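Putative glycosyltransferase (GalT1) (Streptococcus parasanguinis FW213, PDB 5HEA) probably transfers sugar units from nucleotide-activated donors to an acceptor, the modelled chain being the C-terminal part of a longer protein and carrying a family 2, GT-A-type glycosyltransferase domain. Local coordinates at residues P12-E17 with I40-T45; P72-N77 with F183-L188; F90-D95 with G211-S216; C119-F124 with N160-F165. All coordinates share one frame; numbering follows the deposited sequence.

Contact 1 of 4, residues P12-E17 with I40-T45; sequences PVYNVE and INDGST
Gly43 O sits at the edge of the Tyr14 ring, near its plane and 3.7 Å from CE1, while Asp42 O approaches CD1 obliquely at 3.2 Å. Asn15 CG, from the next residue along and anti to its own carbonyl carbon (chi1 -72°), lies over the centre of one ring face. The Asn15 amide is itself engaged at its end: OD1 takes Thr45 N in the carbonyl plane, on a lone pair, at 2.7 Å, and ND2 gives a longer bond to Thr45 OG1 (3.2 Å), with the hydroxyl tilted 18° from the amide plane. This pairing of both amide atoms with one residue fixes the rotation of the group.

Behind this loop pair, strands 7-13 and 35-41 run parallel as the two strands of a beta-alpha-beta unit, joined through helix 20-28, in what is probably the nucleotide-binding half of the GT-A-type domain. Their last rungs are Val13 N to Ile40 O and Asp42 N to Val13 O, the second almost straight at 176°. Beyond them Ser44 continues the connection: its OG accepts Asn15 N at 3.0 Å and donates to Asn41 OD1 at 2.8 Å. Asn41 OD1 also receives Ser44 N, an Asx motif spanning Asn41 to Ser44, and Asn41 ND2 is bound to His66. Asp42 directs its carboxylate out of the contact, to the backbone N of Ala70 and Gly71 and to Gln67 NE2. Asn41 and Thr45 pack on Leu271 and Asn273 of a second subunit.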
# COMPACT_ATOMS: atom_id res chain seq x y z
N PRO A 12 -10.18 -25.96 -12.60
CA PRO A 12 -10.13 -24.54 -12.24
C PRO A 12 -10.75 -23.71 -13.36
O PRO A 12 -10.53 -23.99 -14.54
CB PRO A 12 -8.63 -24.25 -12.13
CG PRO A 12 -8.00 -25.60 -11.96
CD PRO A 12 -8.83 -26.53 -12.77
N VAL A 13 -11.51 -22.70 -12.98
CA VAL A 13 -12.23 -21.88 -13.95
C VAL A 13 -11.96 -20.42 -13.66
O VAL A 13 -12.34 -19.91 -12.61
CB VAL A 13 -13.76 -22.13 -13.89
CG1 VAL A 13 -14.51 -21.15 -14.79
CG2 VAL A 13 -14.08 -23.56 -14.29
N TYR A 14 -11.28 -19.75 -14.59
CA TYR A 14 -11.11 -18.30 -14.51
C TYR A 14 -11.21 -17.68 -15.91
O TYR A 14 -10.35 -17.90 -16.76
CB TYR A 14 -9.78 -17.90 -13.84
CG TYR A 14 -9.68 -16.39 -13.67
CD1 TYR A 14 -10.52 -15.73 -12.79
CD2 TYR A 14 -8.79 -15.64 -14.42
CE1 TYR A 14 -10.47 -14.35 -12.64
CE2 TYR A 14 -8.73 -14.26 -14.28
CZ TYR A 14 -9.57 -13.62 -13.39
OH TYR A 14 -9.53 -12.26 -13.23
N ASN A 15 -12.29 -16.94 -16.13
CA ASN A 15 -12.51 -16.18 -17.36
C ASN A 15 -12.30 -16.98 -18.64
O ASN A 15 -11.52 -16.60 -19.52
CB ASN A 15 -11.67 -14.90 -17.37
CG ASN A 15 -12.19 -13.87 -16.40
OD1 ASN A 15 -13.18 -14.11 -15.71
ND2 ASN A 15 -11.54 -12.72 -16.32
N VAL A 16 -13.01 -18.10 -18.74
CA VAL A 16 -12.89 -18.98 -19.89
C VAL A 16 -14.22 -19.19 -20.61
O VAL A 16 -14.50 -20.27 -21.13
CB VAL A 16 -12.28 -20.35 -19.48
CG1 VAL A 16 -10.78 -20.21 -19.27
CG2 VAL A 16 -12.97 -20.89 -18.22
N GLU A 17 -15.04 -18.14 -20.64
CA GLU A 17 -16.39 -18.24 -21.22
C GLU A 17 -16.43 -18.83 -22.64
O GLU A 17 -17.39 -19.50 -23.01
CB GLU A 17 -17.11 -16.88 -21.18
CG GLU A 17 -16.63 -15.87 -22.22
CD GLU A 17 -17.35 -14.53 -22.12
OE1 GLU A 17 -18.21 -14.34 -21.23
OE2 GLU A 17 -17.05 -13.64 -22.95
N ILE A 40 -13.91 -25.19 -9.90
CA ILE A 40 -13.57 -24.10 -8.99
C ILE A 40 -13.56 -22.77 -9.73
O ILE A 40 -12.58 -22.42 -10.41
CB ILE A 40 -12.22 -24.32 -8.25
CG1 ILE A 40 -12.19 -25.69 -7.57
CG2 ILE A 40 -11.99 -23.21 -7.23
CD1 ILE A 40 -11.62 -26.79 -8.44
N ASN A 41 -14.67 -22.04 -9.63
CA ASN A 41 -14.72 -20.71 -10.21
C ASN A 41 -13.93 -19.75 -9.33
O ASN A 41 -14.33 -19.43 -8.21
CB ASN A 41 -16.17 -20.22 -10.36
CG ASN A 41 -16.23 -18.75 -10.66
OD1 ASN A 41 -15.41 -18.24 -11.41
ND2 ASN A 41 -17.17 -18.05 -10.04
N ASP A 42 -12.80 -19.29 -9.86
CA ASP A 42 -11.84 -18.46 -9.12
C ASP A 42 -12.17 -16.98 -9.30
O ASP A 42 -11.33 -16.18 -9.72
CB ASP A 42 -10.42 -18.80 -9.63
CG ASP A 42 -9.31 -18.13 -8.84
OD1 ASP A 42 -9.42 -17.99 -7.60
OD2 ASP A 42 -8.31 -17.74 -9.48
N GLY A 43 -13.42 -16.61 -9.01
CA GLY A 43 -13.83 -15.21 -9.10
C GLY A 43 -13.88 -14.68 -10.53
O GLY A 43 -13.56 -13.52 -10.76
N SER A 44 -14.28 -15.52 -11.49
CA SER A 44 -14.42 -15.07 -12.88
C SER A 44 -15.28 -13.83 -12.99
O SER A 44 -16.24 -13.65 -12.24
CB SER A 44 -15.04 -16.15 -13.76
OG SER A 44 -14.22 -17.30 -13.80
N THR A 45 -14.95 -12.99 -13.97
CA THR A 45 -15.68 -11.75 -14.18
C THR A 45 -16.38 -11.71 -15.53
O THR A 45 -17.02 -10.71 -15.86
CB THR A 45 -14.75 -10.55 -14.07
OG1 THR A 45 -13.64 -10.76 -14.94
CG2 THR A 45 -14.24 -10.42 -12.64

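Contact 2 of 4, residues P72-N77 with F183-L188; sequences PSAARN and FPLGRL
A partly buried contact between a helix start and a loop joins residues 72-77, the first turns of helix 72-82, to residues 183-188, in the connection between strand 171-174 and helix 195-201. Two hydrogen bonds pair Asn77 with Phe183. Asn77 OD1 accepts Phe183 N and ND2 donates to Phe183 O, each at 2.8 Å; both bonds use an in-plane carbonyl lone pair, and the second is nearly straight at 173°. One amide thus satisfies both backbone polar groups of a single loop residue. The same OD1 lies at the edge of the Phe183 ring, and Arg76 CD sits over one face, offset toward the rim, 3.9 Å from the ring centroid in a CH-pi contact. The Arg76 chain is extended from CG to NE, and beyond it NH1 forms a salt bridge with Glu190.

In the domain's alpha/beta fold, Ala75 and Arg76 of this helix touch Pro12 of strand 7-13, while Ser73, Arg76 and Asn77 meet the loop. The loop bends in a type II turn from Pro184 to Arg187, with Gly186 in the third position at positive phi. Ser73 OG donates to Pro184 O at 2.7 Å from above that carbonyl's plane. Water 1 links Ser73 N (3.1 Å) with Arg187 O, so an N-H of the helix's first turn is met by solvent. Leu185 CD1 rests 3.9 Å from Ala74 CB, and Leu185 N donates to Glu277 of a third subunit.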
# COMPACT_ATOMS: atom_id res chain seq x y z
N PRO A 72 -4.53 -19.84 -9.87
CA PRO A 72 -4.69 -21.23 -10.30
C PRO A 72 -4.23 -22.22 -9.24
O PRO A 72 -4.81 -23.31 -9.12
CB PRO A 72 -3.80 -21.33 -11.55
CG PRO A 72 -3.59 -19.94 -11.99
CD PRO A 72 -3.64 -19.08 -10.77
N SER A 73 -3.20 -21.87 -8.47
CA SER A 73 -2.72 -22.77 -7.41
C SER A 73 -3.76 -22.92 -6.31
O SER A 73 -4.07 -24.03 -5.88
CB SER A 73 -1.42 -22.28 -6.77
OG SER A 73 -0.35 -22.37 -7.69
N ALA A 74 -4.30 -21.79 -5.85
CA ALA A 74 -5.32 -21.81 -4.82
C ALA A 74 -6.57 -22.53 -5.30
O ALA A 74 -7.21 -23.26 -4.54
CB ALA A 74 -5.66 -20.39 -4.37
N ALA A 75 -6.93 -22.35 -6.57
CA ALA A 75 -8.09 -23.03 -7.13
C ALA A 75 -7.90 -24.55 -7.13
O ALA A 75 -8.80 -25.30 -6.76
CB ALA A 75 -8.37 -22.53 -8.55
N ARG A 76 -6.72 -25.02 -7.54
CA ARG A 76 -6.48 -26.46 -7.55
C ARG A 76 -6.45 -27.03 -6.13
O ARG A 76 -6.98 -28.11 -5.88
CB ARG A 76 -5.18 -26.80 -8.28
CG ARG A 76 -5.21 -26.48 -9.77
CD ARG A 76 -4.06 -27.16 -10.50
NE ARG A 76 -4.03 -26.81 -11.91
CZ ARG A 76 -3.21 -25.90 -12.42
NH1 ARG A 76 -2.37 -25.27 -11.62
NH2 ARG A 76 -3.21 -25.62 -13.72
N ASN A 77 -5.83 -26.30 -5.21
CA ASN A 77 -5.75 -26.76 -3.82
C ASN A 77 -7.15 -26.90 -3.20
O ASN A 77 -7.39 -27.81 -2.42
CB ASN A 77 -4.87 -25.81 -2.97
CG ASN A 77 -3.40 -25.85 -3.36
OD1 ASN A 77 -2.92 -26.83 -3.93
ND2 ASN A 77 -2.66 -24.78 -3.04
N PHE A 183 -0.17 -27.16 -4.41
CA PHE A 183 0.42 -26.22 -5.35
C PHE A 183 0.79 -24.95 -4.57
O PHE A 183 0.03 -24.51 -3.72
CB PHE A 183 -0.55 -25.89 -6.48
CG PHE A 183 -0.88 -27.07 -7.37
CD1 PHE A 183 -1.85 -27.99 -7.00
CD2 PHE A 183 -0.18 -27.29 -8.55
CE1 PHE A 183 -2.15 -29.10 -7.80
CE2 PHE A 183 -0.47 -28.40 -9.36
CZ PHE A 183 -1.45 -29.30 -8.97
N PRO A 184 1.96 -24.36 -4.87
CA PRO A 184 2.45 -23.12 -4.23
C PRO A 184 1.64 -21.88 -4.61
O PRO A 184 1.40 -21.63 -5.78
CB PRO A 184 3.88 -23.01 -4.76
CG PRO A 184 3.86 -23.77 -6.05
CD PRO A 184 2.96 -24.94 -5.77
N LEU A 185 1.25 -21.10 -3.61
CA LEU A 185 0.35 -19.97 -3.82
C LEU A 185 0.98 -18.80 -4.56
O LEU A 185 2.18 -18.53 -4.41
CB LEU A 185 -0.24 -19.49 -2.49
CG LEU A 185 -1.35 -20.34 -1.88
CD1 LEU A 185 -2.08 -21.14 -2.96
CD2 LEU A 185 -0.85 -21.24 -0.78
N GLY A 186 0.17 -18.13 -5.38
CA GLY A 186 0.57 -16.91 -6.05
C GLY A 186 1.63 -17.11 -7.11
O GLY A 186 2.03 -16.18 -7.80
N ARG A 187 2.07 -18.36 -7.24
CA ARG A 187 3.20 -18.72 -8.08
C ARG A 187 2.66 -19.21 -9.42
O ARG A 187 1.68 -19.95 -9.46
CB ARG A 187 4.00 -19.83 -7.39
CG ARG A 187 5.49 -19.89 -7.69
CD ARG A 187 6.03 -21.31 -7.43
NE ARG A 187 7.48 -21.38 -7.35
CZ ARG A 187 8.16 -21.90 -6.32
NH1 ARG A 187 7.51 -22.41 -5.28
NH2 ARG A 187 9.49 -21.93 -6.34
N LEU A 188 3.28 -18.78 -10.51
CA LEU A 188 3.05 -19.39 -11.81
C LEU A 188 4.09 -20.51 -11.90
O LEU A 188 4.94 -20.62 -11.02
CB LEU A 188 3.25 -18.38 -12.94
CG LEU A 188 2.40 -18.43 -14.23
CD1 LEU A 188 3.21 -17.97 -15.45
CD2 LEU A 188 1.76 -19.80 -14.46
O HOH W 1 -1.19 -19.45 -8.56
O HOH W 2 -2.90 -19.27 -6.25

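Contact 3 of 4, residues F90-D95 with G211-S216; sequences FVDSDD and GSYYYS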
# COMPACT_ATOMS: atom_id res chain seq x y z
N PHE A 90 -6.69 -33.78 -13.18
CA PHE A 90 -6.87 -32.35 -13.45
C PHE A 90 -7.22 -32.15 -14.92
O PHE A 90 -6.66 -32.82 -15.78
CB PHE A 90 -5.58 -31.56 -13.13
CG PHE A 90 -5.18 -31.62 -11.68
CD1 PHE A 90 -5.76 -30.76 -10.75
CD2 PHE A 90 -4.25 -32.55 -11.23
CE1 PHE A 90 -5.41 -30.82 -9.41
CE2 PHE A 90 -3.89 -32.61 -9.89
CZ PHE A 90 -4.48 -31.76 -8.98
N VAL A 91 -8.16 -31.25 -15.21
CA VAL A 91 -8.46 -30.88 -16.60
C VAL A 91 -8.52 -29.36 -16.65
O VAL A 91 -9.20 -28.74 -15.84
CB VAL A 91 -9.81 -31.47 -17.08
CG1 VAL A 91 -10.19 -30.89 -18.45
CG2 VAL A 91 -9.75 -32.98 -17.16
N ASP A 92 -7.79 -28.74 -17.58
CA ASP A 92 -7.87 -27.29 -17.74
C ASP A 92 -9.11 -26.93 -18.55
O ASP A 92 -9.45 -27.61 -19.50
CB ASP A 92 -6.62 -26.74 -18.41
CG ASP A 92 -5.43 -26.73 -17.47
OD1 ASP A 92 -5.64 -26.81 -16.23
OD2 ASP A 92 -4.28 -26.64 -17.97
N SER A 93 -9.77 -25.84 -18.17
CA SER A 93 -11.08 -25.54 -18.74
C SER A 93 -10.99 -24.96 -20.17
O SER A 93 -12.02 -24.81 -20.83
CB SER A 93 -11.87 -24.64 -17.79
OG SER A 93 -11.06 -23.61 -17.26
N ASP A 94 -9.77 -24.68 -20.62
CA ASP A 94 -9.46 -24.29 -22.01
C ASP A 94 -9.40 -25.48 -22.97
O ASP A 94 -9.38 -25.30 -24.19
CB ASP A 94 -8.05 -23.69 -22.07
CG ASP A 94 -7.99 -22.31 -21.53
OD1 ASP A 94 -9.00 -21.60 -21.63
OD2 ASP A 94 -6.92 -21.92 -21.02
N ASP A 95 -9.33 -26.68 -22.41
CA ASP A 95 -9.02 -27.89 -23.16
C ASP A 95 -10.21 -28.83 -23.28
O ASP A 95 -11.29 -28.53 -22.78
CB ASP A 95 -7.85 -28.62 -22.49
CG ASP A 95 -6.60 -27.75 -22.41
OD1 ASP A 95 -6.41 -26.90 -23.32
OD2 ASP A 95 -5.80 -27.92 -21.45
N GLY A 211 -2.71 -39.54 -27.58
CA GLY A 211 -3.06 -38.14 -27.40
C GLY A 211 -4.56 -37.99 -27.22
O GLY A 211 -5.25 -37.50 -28.10
N SER A 212 -5.07 -38.43 -26.07
CA SER A 212 -6.51 -38.44 -25.82
C SER A 212 -6.98 -37.15 -25.17
O SER A 212 -8.19 -36.89 -25.06
CB SER A 212 -6.87 -39.63 -24.94
OG SER A 212 -6.55 -40.84 -25.61
N TYR A 213 -6.02 -36.36 -24.72
CA TYR A 213 -6.28 -35.03 -24.19
C TYR A 213 -5.89 -34.02 -25.27
O TYR A 213 -4.85 -34.18 -25.92
CB TYR A 213 -5.42 -34.82 -22.93
CG TYR A 213 -5.68 -33.52 -22.17
CD1 TYR A 213 -5.08 -32.33 -22.57
CD2 TYR A 213 -6.47 -33.51 -21.03
CE1 TYR A 213 -5.29 -31.13 -21.86
CE2 TYR A 213 -6.70 -32.33 -20.31
CZ TYR A 213 -6.10 -31.14 -20.73
OH TYR A 213 -6.30 -29.97 -20.03
N TYR A 214 -6.73 -33.00 -25.46
CA TYR A 214 -6.45 -31.96 -26.45
C TYR A 214 -6.13 -30.61 -25.81
O TYR A 214 -6.95 -30.02 -25.09
CB TYR A 214 -7.59 -31.85 -27.47
CG TYR A 214 -7.69 -33.09 -28.34
CD1 TYR A 214 -6.82 -33.28 -29.41
CD2 TYR A 214 -8.64 -34.07 -28.08
CE1 TYR A 214 -6.89 -34.42 -30.20
CE2 TYR A 214 -8.71 -35.22 -28.86
CZ TYR A 214 -7.83 -35.38 -29.92
OH TYR A 214 -7.90 -36.50 -30.71
N TYR A 215 -4.91 -30.14 -26.06
CA TYR A 215 -4.39 -28.90 -25.52
C TYR A 215 -4.74 -27.78 -26.50
O TYR A 215 -4.28 -27.78 -27.64
CB TYR A 215 -2.86 -29.02 -25.36
CG TYR A 215 -2.18 -27.79 -24.80
CD1 TYR A 215 -1.70 -26.80 -25.64
CD2 TYR A 215 -2.03 -27.63 -23.43
CE1 TYR A 215 -1.08 -25.67 -25.13
CE2 TYR A 215 -1.41 -26.50 -22.91
CZ TYR A 215 -0.94 -25.53 -23.76
OH TYR A 215 -0.32 -24.42 -23.24
N SER A 216 -5.57 -26.85 -26.05
CA SER A 216 -5.95 -25.71 -26.86
C SER A 216 -4.80 -24.72 -26.97
O SER A 216 -4.31 -24.21 -25.97
CB SER A 216 -7.16 -25.02 -26.24
OG SER A 216 -7.35 -23.74 -26.80
O HOH W 3 -4.75 -24.73 -23.35
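The loop 90-95 carries the sequence Asp92-Ser93-Asp94, consistent with the DXD motif that in GT-A glycosyltransferases usually helps hold the nucleotide-sugar through a divalent metal; here it meets strand 204-217. Asp92 to Asp95 form a type I turn closed by Asp95 N to Asp92 O, and two residues of the strand hold that turn. Tyr213 has CG anti to its backbone N (chi1 -174°); its hydroxyl meets residues from both ends of the turn. There OH donates to Asp95 OD2, a short bond of 2.5 Å made to the anti lone pair of the carboxylate, and accepts Asp92 N at 3.1 Å. Both partners lie at the ring edge, near its plane, and the carboxylate is turned 76° from the ring. Val91 CG1 comes to 4.2 Å from Tyr213 CE2, approaching the ring obliquely.

The other carboxylate oxygen is engaged as well: Asp95 OD1 accepts Ser216 N at 2.9 Å, the donor lying 40° out of the carboxylate plane. The one carboxylate thus takes a side-chain hydroxyl on OD2 and a backbone N-H on OD1. Its neighbour Asp94 turns to Arg218 in a salt bridge, whereas Asp92 OD1 has a long, weak ion pair with Arg76. Water 3 lies 2.7 Å from Asp95 OD1, and its oxygen sits 3.8 Å above the centre of the Tyr215 ring.

Contact 4 of 4, residues C119-F124 with N160-F165; sequences CNFNSF and NLFLTF
Leu163 and Phe121 slide past each other in opposite directions, the leucine placing CD1 at the edge of the phenylalanine ring, in its plane and 3.6 Å from CD2. Phe162 crosses Phe121 at about a right angle: Phe121 CZ comes to the edge of the Phe162 ring, 3.9 Å from CD2. Phe121 CG lies between its backbone N and carbonyl carbon (chi1 64°), and its ring meets both helix residues along the CD2-CE2-CZ side.

The second methyl of Leu163 faces another neighbour. CD2 approaches Asn120 OD1 at 3.4 Å, with the two side chains at about a right angle, while CD1 also touches Cys119 O. The Asn120 amide is kept in place by two polar partners: OD1 accepts Phe121 N at 2.8 Å, and ND2 donates to Asn209 OD1 of strand 204-217.

No hydrogen bond passes between the segments, so contact across them is by van der Waals touch alone. The axes of helix 161-165 and strand 119-124 approach to 9.5 Å, their directions 131° apart, and Leu163 also reaches Phe207 of strand 204-217. This is a short helix packed on a strand of the mixed sheet in the GT-A-type domain, chiefly through Leu163 and two phenylalanines.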
# COMPACT_ATOMS: atom_id res chain seq x y z
N CYS A 119 -1.22 -40.15 -19.67
CA CYS A 119 -1.30 -40.25 -21.13
C CYS A 119 -0.67 -39.03 -21.76
O CYS A 119 -0.12 -38.17 -21.06
CB CYS A 119 -2.75 -40.48 -21.62
SG CYS A 119 -3.89 -39.07 -21.46
N ASN A 120 -0.73 -38.95 -23.08
CA ASN A 120 -0.10 -37.85 -23.79
C ASN A 120 -1.19 -36.88 -24.25
O ASN A 120 -2.37 -37.02 -23.87
CB ASN A 120 0.70 -38.40 -24.98
CG ASN A 120 1.93 -37.58 -25.29
OD1 ASN A 120 1.94 -36.36 -25.14
ND2 ASN A 120 2.99 -38.25 -25.72
N PHE A 121 -0.81 -35.89 -25.04
CA PHE A 121 -1.82 -34.97 -25.56
C PHE A 121 -1.55 -34.63 -27.02
O PHE A 121 -0.40 -34.66 -27.47
CB PHE A 121 -1.89 -33.68 -24.71
CG PHE A 121 -0.63 -32.87 -24.74
CD1 PHE A 121 -0.43 -31.90 -25.71
CD2 PHE A 121 0.37 -33.09 -23.81
CE1 PHE A 121 0.74 -31.16 -25.74
CE2 PHE A 121 1.54 -32.35 -23.84
CZ PHE A 121 1.72 -31.39 -24.80
N ASN A 122 -2.60 -34.32 -27.75
CA ASN A 122 -2.46 -33.74 -29.08
C ASN A 122 -2.91 -32.30 -28.91
O ASN A 122 -3.35 -31.93 -27.83
CB ASN A 122 -3.29 -34.50 -30.11
CG ASN A 122 -2.55 -35.71 -30.67
OD1 ASN A 122 -1.34 -35.67 -30.82
ND2 ASN A 122 -3.28 -36.78 -30.98
N SER A 123 -2.79 -31.49 -29.94
CA SER A 123 -3.16 -30.09 -29.79
C SER A 123 -4.26 -29.66 -30.76
O SER A 123 -4.49 -30.32 -31.78
CB SER A 123 -1.93 -29.18 -29.92
OG SER A 123 -1.25 -29.42 -31.13
N PHE A 124 -4.95 -28.59 -30.40
CA PHE A 124 -5.94 -27.96 -31.25
C PHE A 124 -5.58 -26.49 -31.39
O PHE A 124 -5.49 -25.78 -30.39
CB PHE A 124 -7.35 -28.10 -30.67
CG PHE A 124 -8.43 -27.55 -31.57
CD1 PHE A 124 -8.78 -28.21 -32.74
CD2 PHE A 124 -9.10 -26.38 -31.24
CE1 PHE A 124 -9.78 -27.72 -33.57
CE2 PHE A 124 -10.11 -25.88 -32.06
CZ PHE A 124 -10.45 -26.55 -33.22
N ASN A 160 7.03 -33.87 -24.02
CA ASN A 160 8.34 -34.25 -23.49
C ASN A 160 8.54 -33.86 -22.02
O ASN A 160 7.94 -34.46 -21.11
CB ASN A 160 9.46 -33.66 -24.37
CG ASN A 160 9.13 -32.26 -24.91
OD1 ASN A 160 9.32 -31.25 -24.23
ND2 ASN A 160 8.64 -32.21 -26.14
N LEU A 161 9.39 -32.87 -21.79
CA LEU A 161 9.64 -32.37 -20.44
C LEU A 161 8.42 -31.59 -19.94
O LEU A 161 8.12 -31.60 -18.74
CB LEU A 161 10.89 -31.49 -20.43
CG LEU A 161 11.41 -31.00 -19.07
CD1 LEU A 161 12.27 -32.05 -18.37
CD2 LEU A 161 12.18 -29.71 -19.25
N PHE A 162 7.73 -30.93 -20.87
CA PHE A 162 6.51 -30.19 -20.56
C PHE A 162 5.39 -31.14 -20.13
O PHE A 162 4.74 -30.94 -19.10
CB PHE A 162 6.07 -29.37 -21.77
CG PHE A 162 4.73 -28.69 -21.60
CD1 PHE A 162 4.65 -27.44 -20.99
CD2 PHE A 162 3.57 -29.28 -22.06
CE1 PHE A 162 3.42 -26.80 -20.84
CE2 PHE A 162 2.33 -28.65 -21.92
CZ PHE A 162 2.26 -27.41 -21.30
N LEU A 163 5.17 -32.17 -20.94
CA LEU A 163 4.18 -33.20 -20.63
C LEU A 163 4.35 -33.84 -19.26
O LEU A 163 3.38 -33.99 -18.51
CB LEU A 163 4.22 -34.30 -21.68
CG LEU A 163 3.40 -35.54 -21.29
CD1 LEU A 163 1.93 -35.22 -21.32
CD2 LEU A 163 3.75 -36.69 -22.23
N THR A 164 5.59 -34.22 -18.94
CA THR A 164 5.88 -34.98 -17.73
C THR A 164 5.81 -34.13 -16.46
O THR A 164 5.17 -34.52 -15.48
CB THR A 164 7.28 -35.64 -17.81
OG1 THR A 164 7.34 -36.50 -18.96
CG2 THR A 164 7.56 -36.47 -16.56
N PHE A 165 6.48 -32.99 -16.47
CA PHE A 165 6.70 -32.27 -15.21
C PHE A 165 5.88 -30.99 -15.06
O PHE A 165 5.46 -30.65 -13.95
CB PHE A 165 8.18 -31.96 -15.01
CG PHE A 165 9.04 -33.19 -14.85
CD1 PHE A 165 9.02 -33.90 -13.67
CD2 PHE A 165 9.84 -33.62 -15.89
CE1 PHE A 165 9.80 -35.04 -13.52
CE2 PHE A 165 10.62 -34.75 -15.74
CZ PHE A 165 10.60 -35.46 -14.56

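Overall arrangement
Contacts 1 and 3 are the buried ones; they are largely polar and lie near strand ends of one sheet, and they meet where Pro12 O probably accepts a hydrogen bond from Ser93 OG. Contact 2 is partly buried on the flank: its helix packs on contact 1 through Ala75 and Arg76, and Phe183 reaches Phe90 of contact 3. Contact 4, likewise partly buried, is mainly apolar, with no hydrogen bond across its segments, and shares no touch with contacts 1 or 2, but strands 116-125 and 204-217 run side by side and join it to contact 3. Contacts 1 and 2 also touch neighbouring subunits; contacts 3 and 4 do not.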